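Local coordinates for molybdopterin synthase catalytic subunit (Helicobacter pylori, PDB 3RPF), which probably converts precursor Z into molybdopterin by adding two sulfur atoms, supplied by the small subunit MoaD, to form its dithiolene group, at residues A[61-74]-A[103-115]. Numbering follows the deposited sequence.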
loop_
_atom_site.group_PDB
_atom_site.type_symbol
_atom_site.label_atom_id
_atom_site.label_comp_id
_atom_site.label_asym_id
_atom_site.label_seq_id
_atom_site.Cartn_x
_atom_site.Cartn_y
_atom_site.Cartn_z
ATOM N N TRP A 61 -3.443 -6.052 20.905
ATOM C CA TRP A 61 -3.933 -5.050 19.954
ATOM C C TRP A 61 -3.832 -5.548 18.510
ATOM O O TRP A 61 -4.796 -5.467 17.731
ATOM C CB TRP A 61 -3.148 -3.725 20.104
ATOM C CG TRP A 61 -3.592 -2.664 19.118
ATOM C CD1 TRP A 61 -4.676 -1.832 19.233
ATOM C CD2 TRP A 61 -2.972 -2.337 17.861
ATOM N NE1 TRP A 61 -4.757 -1.001 18.131
ATOM C CE2 TRP A 61 -3.727 -1.297 17.273
ATOM C CE3 TRP A 61 -1.856 -2.825 17.176
ATOM C CZ2 TRP A 61 -3.406 -0.745 16.029
ATOM C CZ3 TRP A 61 -1.531 -2.270 15.934
ATOM C CH2 TRP A 61 -2.302 -1.240 15.380
ATOM N N PHE A 62 -2.664 -6.056 18.131
ATOM C CA PHE A 62 -2.497 -6.457 16.750
ATOM C C PHE A 62 -3.326 -7.700 16.452
ATOM O O PHE A 62 -3.845 -7.851 15.350
ATOM C CB PHE A 62 -1.036 -6.685 16.369
ATOM C CG PHE A 62 -0.869 -7.077 14.918
ATOM C CD1 PHE A 62 -0.984 -6.123 13.923
ATOM C CD2 PHE A 62 -0.672 -8.402 14.549
ATOM C CE1 PHE A 62 -0.870 -6.470 12.575
ATOM C CE2 PHE A 62 -0.553 -8.757 13.198
ATOM C CZ PHE A 62 -0.654 -7.788 12.218
ATOM N N GLU A 63 -3.469 -8.590 17.429
ATOM C CA GLU A 63 -4.183 -9.844 17.157
ATOM C C GLU A 63 -5.629 -9.562 16.766
ATOM O O GLU A 63 -6.218 -10.293 15.955
ATOM C CB GLU A 63 -4.095 -10.812 18.342
ATOM C CG GLU A 63 -3.913 -12.278 17.928
ATOM C CD GLU A 63 -2.546 -12.550 17.308
ATOM O OE1 GLU A 63 -1.646 -11.695 17.461
ATOM O OE2 GLU A 63 -2.369 -13.616 16.674
ATOM N N LYS A 64 -6.206 -8.496 17.320
ATOM C CA LYS A 64 -7.560 -8.098 16.921
ATOM C C LYS A 64 -7.601 -7.659 15.457
ATOM O O LYS A 64 -8.548 -7.966 14.745
ATOM C CB LYS A 64 -8.103 -6.989 17.819
ATOM N N TRP A 65 -6.584 -6.934 15.009
ATOM C CA TRP A 65 -6.534 -6.522 13.612
ATOM C C TRP A 65 -6.305 -7.721 12.701
ATOM O O TRP A 65 -6.952 -7.855 11.654
ATOM C CB TRP A 65 -5.431 -5.482 13.385
ATOM C CG TRP A 65 -5.903 -4.054 13.482
ATOM C CD1 TRP A 65 -5.608 -3.153 14.476
ATOM C CD2 TRP A 65 -6.751 -3.367 12.558
ATOM N NE1 TRP A 65 -6.221 -1.948 14.218
ATOM C CE2 TRP A 65 -6.926 -2.054 13.048
ATOM C CE3 TRP A 65 -7.369 -3.727 11.350
ATOM C CZ2 TRP A 65 -7.699 -1.105 12.372
ATOM C CZ3 TRP A 65 -8.133 -2.782 10.687
ATOM C CH2 TRP A 65 -8.293 -1.489 11.198
ATOM N N HIS A 66 -5.376 -8.592 13.081
ATOM C CA HIS A 66 -5.151 -9.802 12.289
ATOM C C HIS A 66 -6.449 -10.590 12.097
ATOM O O HIS A 66 -6.779 -11.013 10.985
ATOM C CB HIS A 66 -4.071 -10.677 12.933
ATOM C CG HIS A 66 -3.799 -11.950 12.191
ATOM N ND1 HIS A 66 -3.030 -11.993 11.046
ATOM C CD2 HIS A 66 -4.194 -13.221 12.428
ATOM C CE1 HIS A 66 -2.963 -13.239 10.612
ATOM N NE2 HIS A 66 -3.662 -14.005 11.429
ATOM N N HIS A 67 -7.211 -10.786 13.167
ATOM C CA HIS A 67 -8.435 -11.579 13.035
ATOM C C HIS A 67 -9.575 -10.863 12.315
ATOM O O HIS A 67 -10.384 -11.507 11.640
ATOM C CB HIS A 67 -8.873 -12.152 14.387
ATOM C CG HIS A 67 -7.999 -13.272 14.853
ATOM N ND1 HIS A 67 -7.176 -13.170 15.950
ATOM C CD2 HIS A 67 -7.792 -14.512 14.337
ATOM C CE1 HIS A 67 -6.510 -14.303 16.107
ATOM N NE2 HIS A 67 -6.865 -15.128 15.139
ATOM N N LYS A 68 -9.646 -9.540 12.438
ATOM C CA LYS A 68 -10.616 -8.775 11.649
ATOM C C LYS A 68 -10.294 -8.912 10.165
ATOM O O LYS A 68 -11.185 -9.014 9.334
ATOM C CB LYS A 68 -10.594 -7.296 12.059
ATOM C CG LYS A 68 -11.168 -6.365 10.998
ATOM C CD LYS A 68 -11.584 -5.028 11.598
ATOM C CE LYS A 68 -11.833 -3.989 10.504
ATOM N NZ LYS A 68 -12.561 -2.778 11.001
ATOM N N ALA A 69 -9.005 -8.916 9.850
ATOM C CA ALA A 69 -8.543 -9.091 8.489
ATOM C C ALA A 69 -8.903 -10.485 7.968
ATOM O O ALA A 69 -9.405 -10.648 6.846
ATOM C CB ALA A 69 -7.034 -8.854 8.447
ATOM N N LYS A 70 -8.646 -11.496 8.787
ATOM C CA LYS A 70 -8.899 -12.878 8.385
ATOM C C LYS A 70 -10.367 -13.096 8.053
ATOM O O LYS A 70 -10.689 -13.789 7.080
ATOM C CB LYS A 70 -8.455 -13.837 9.490
ATOM C CG LYS A 70 -8.454 -15.298 9.058
ATOM C CD LYS A 70 -7.761 -16.154 10.110
ATOM C CE LYS A 70 -7.848 -17.638 9.753
ATOM N NZ LYS A 70 -7.268 -18.499 10.828
ATOM N N ASP A 71 -11.260 -12.521 8.854
ATOM C CA ASP A 71 -12.691 -12.612 8.550
ATOM C C ASP A 71 -13.035 -12.097 7.156
ATOM O O ASP A 71 -14.050 -12.474 6.586
ATOM C CB ASP A 71 -13.504 -11.866 9.609
ATOM C CG ASP A 71 -13.658 -12.667 10.875
ATOM O OD1 ASP A 71 -13.400 -13.892 10.815
ATOM O OD2 ASP A 71 -14.036 -12.083 11.919
ATOM N N LEU A 72 -12.189 -11.231 6.607
ATOM C CA LEU A 72 -12.436 -10.660 5.283
ATOM C C LEU A 72 -11.596 -11.326 4.207
ATOM O O LEU A 72 -11.538 -10.843 3.083
ATOM C CB LEU A 72 -12.154 -9.159 5.281
ATOM C CG LEU A 72 -13.081 -8.288 6.122
ATOM C CD1 LEU A 72 -12.725 -6.827 5.939
ATOM C CD2 LEU A 72 -14.513 -8.525 5.728
ATOM N N GLY A 73 -10.930 -12.424 4.550
ATOM C CA GLY A 73 -10.142 -13.153 3.564
ATOM C C GLY A 73 -8.769 -12.540 3.335
ATOM O O GLY A 73 -8.103 -12.852 2.351
ATOM N N VAL A 74 -8.338 -11.674 4.247
ATOM C CA VAL A 74 -7.057 -10.979 4.110
ATOM C C VAL A 74 -6.054 -11.394 5.190
ATOM O O VAL A 74 -6.392 -11.426 6.373
ATOM C CB VAL A 74 -7.274 -9.461 4.194
ATOM C CG1 VAL A 74 -5.943 -8.709 4.258
ATOM C CG2 VAL A 74 -8.113 -8.991 2.997
ATOM N N ASN A 103 -10.660 -5.654 -0.466
ATOM C CA ASN A 103 -10.539 -5.750 0.993
ATOM C C ASN A 103 -9.106 -5.566 1.464
ATOM O O ASN A 103 -8.868 -4.993 2.524
ATOM C CB ASN A 103 -11.080 -7.079 1.528
ATOM C CG ASN A 103 -12.547 -7.280 1.220
ATOM O OD1 ASN A 103 -13.258 -6.337 0.874
ATOM N ND2 ASN A 103 -13.010 -8.518 1.351
ATOM N N ALA A 104 -8.151 -6.074 0.693
ATOM C CA ALA A 104 -6.741 -5.957 1.081
ATOM C C ALA A 104 -6.324 -4.498 1.161
ATOM O O ALA A 104 -5.623 -4.089 2.092
ATOM C CB ALA A 104 -5.857 -6.697 0.095
ATOM N N LEU A 105 -6.735 -3.711 0.175
ATOM C CA LEU A 105 -6.384 -2.292 0.163
ATOM C C LEU A 105 -7.105 -1.508 1.262
ATOM O O LEU A 105 -6.554 -0.559 1.809
ATOM C CB LEU A 105 -6.704 -1.675 -1.201
ATOM C CG LEU A 105 -5.694 -1.995 -2.297
ATOM C CD1 LEU A 105 -6.266 -1.642 -3.674
ATOM C CD2 LEU A 105 -4.418 -1.244 -2.053
ATOM N N GLU A 106 -8.341 -1.887 1.566
ATOM C CA GLU A 106 -9.111 -1.183 2.584
ATOM C C GLU A 106 -8.523 -1.443 3.965
ATOM O O GLU A 106 -8.329 -0.513 4.745
ATOM C CB GLU A 106 -10.586 -1.606 2.545
ATOM N N LEU A 107 -8.220 -2.700 4.269
ATOM C CA LEU A 107 -7.608 -3.012 5.568
ATOM C C LEU A 107 -6.248 -2.331 5.721
ATOM O O LEU A 107 -5.886 -1.861 6.798
ATOM C CB LEU A 107 -7.461 -4.514 5.730
ATOM C CG LEU A 107 -8.736 -5.204 6.195
ATOM C CD1 LEU A 107 -8.724 -6.651 5.766
ATOM C CD2 LEU A 107 -8.851 -5.081 7.704
ATOM N N TYR A 108 -5.501 -2.278 4.626
ATOM C CA TYR A 108 -4.159 -1.703 4.629
ATOM C C TYR A 108 -4.213 -0.250 5.068
ATOM O O TYR A 108 -3.508 0.144 5.997
ATOM C CB TYR A 108 -3.617 -1.817 3.219
ATOM C CG TYR A 108 -2.290 -1.165 2.886
ATOM C CD1 TYR A 108 -1.086 -1.836 3.076
ATOM C CD2 TYR A 108 -2.251 0.074 2.259
ATOM C CE1 TYR A 108 0.132 -1.250 2.712
ATOM C CE2 TYR A 108 -1.054 0.658 1.888
ATOM C CZ TYR A 108 0.128 0.002 2.097
ATOM O OH TYR A 108 1.301 0.626 1.680
ATOM N N GLU A 109 -5.061 0.529 4.406
ATOM C CA GLU A 109 -5.299 1.924 4.771
ATOM C C GLU A 109 -5.741 2.048 6.222
ATOM O O GLU A 109 -5.172 2.825 6.994
ATOM C CB GLU A 109 -6.397 2.514 3.879
ATOM N N ASN A 110 -6.780 1.306 6.581
ATOM C CA ASN A 110 -7.358 1.417 7.916
ATOM C C ASN A 110 -6.373 0.989 9.000
ATOM O O ASN A 110 -6.259 1.636 10.043
ATOM C CB ASN A 110 -8.648 0.601 8.013
ATOM C CG ASN A 110 -9.777 1.186 7.177
ATOM O OD1 ASN A 110 -9.776 2.373 6.856
ATOM N ND2 ASN A 110 -10.749 0.353 6.828
ATOM N N PHE A 111 -5.655 -0.097 8.756
ATOM C CA PHE A 111 -4.669 -0.558 9.730
ATOM C C PHE A 111 -3.571 0.462 9.983
ATOM O O PHE A 111 -3.264 0.785 11.133
ATOM C CB PHE A 111 -4.013 -1.860 9.286
ATOM C CG PHE A 111 -2.869 -2.284 10.174
ATOM C CD1 PHE A 111 -3.121 -2.758 11.452
ATOM C CD2 PHE A 111 -1.562 -2.210 9.738
ATOM C CE1 PHE A 111 -2.096 -3.155 12.282
ATOM C CE2 PHE A 111 -0.517 -2.602 10.572
ATOM C CZ PHE A 111 -0.795 -3.076 11.851
ATOM N N ILE A 112 -2.959 0.960 8.913
ATOM C CA ILE A 112 -1.815 1.857 9.072
ATOM C C ILE A 112 -2.195 3.095 9.874
ATOM O O ILE A 112 -1.422 3.557 10.716
ATOM C CB ILE A 112 -1.192 2.248 7.703
ATOM C CG1 ILE A 112 -0.704 0.993 6.983
ATOM C CG2 ILE A 112 -0.026 3.219 7.909
ATOM C CD1 ILE A 112 -0.204 1.249 5.558
ATOM N N GLU A 113 -3.393 3.617 9.630
ATOM C CA GLU A 113 -3.867 4.808 10.338
ATOM C C GLU A 113 -4.111 4.490 11.814
ATOM O O GLU A 113 -3.716 5.255 12.692
ATOM C CB GLU A 113 -5.147 5.342 9.684
ATOM C CG GLU A 113 -5.820 6.520 10.410
ATOM C CD GLU A 113 -5.034 7.826 10.320
ATOM O OE1 GLU A 113 -3.872 7.806 9.855
ATOM O OE2 GLU A 113 -5.579 8.880 10.720
ATOM N N ASP A 114 -4.746 3.356 12.087
ATOM C CA ASP A 114 -4.980 2.948 13.471
ATOM C C ASP A 114 -3.658 2.707 14.183
ATOM O O ASP A 114 -3.483 3.098 15.341
ATOM C CB ASP A 114 -5.839 1.694 13.526
ATOM C CG ASP A 114 -6.460 1.481 14.902
ATOM O OD1 ASP A 114 -7.227 2.366 15.330
ATOM O OD2 ASP A 114 -6.189 0.450 15.551
ATOM N N PHE A 115 -2.732 2.060 13.487
ATOM C CA PHE A 115 -1.419 1.774 14.039
ATOM C C PHE A 115 -0.713 3.052 14.499
ATOM O O PHE A 115 -0.244 3.149 15.635
ATOM C CB PHE A 115 -0.562 1.040 13.007
ATOM C CG PHE A 115 0.861 0.822 13.452
ATOM C CD1 PHE A 115 1.211 -0.320 14.136
ATOM C CD2 PHE A 115 1.838 1.769 13.195
ATOM C CE1 PHE A 115 2.512 -0.526 14.563
ATOM C CE2 PHE A 115 3.148 1.568 13.621
ATOM C CZ PHE A 115 3.475 0.415 14.305
HETATM O O HOH W 1 -10.787 -10.475 0.574
#
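W65 of helix 55-71 is a knob in a hole made by L107, N110, F111 and D114 of helix 101-118. The two helices pack nearly antiparallel in the alpha/beta part of the MoaE fold. The axes of 61-71 and 103-115 run at 161° to each other, 10.8 Å apart at their closest. W65 NE1 donates a nearly straight hydrogen bond to D114 OD2 (2.7 Å, 170°). The oxygen lies in the indole plane but is approached from above the carboxylate plane. W65 holds this oxygen; NE1 of W61 adds only a weak, bent bond to D114 OD2 (3.3 Å). F111 turns its edge to the face of W65, with CD1 3.7 Å from W65 CG. Its CG, anti to the backbone N (chi1 173°), carries the ring on to F62, where F111 CZ lies 3.5 Å from F62 CE1. W61 CH2 lies 3.6 Å from F111 CE1, the rings oblique, which completes an aromatic cluster of W61, F62, W65 and F111. Midway along, L107 splits its methyls: CD2 meets the edge of W65, while CD1 packs 3.5 Å from V74 CB and touches A69 and L72. At the other end, a Schellman motif with G73 as C' residue ends helix 55-71. There N103 ND2 donates to L72 O (3.3 Å) along one of its lone pairs; a water also donates to that oxygen. Beneath the pair lies the mixed sheet: A69 and F111 touch L76 of strand 74-82, and L107 touches S96 of strand 90-98. Y108, on another side of helix 101-118, meets Y108 of the second MoaE subunit.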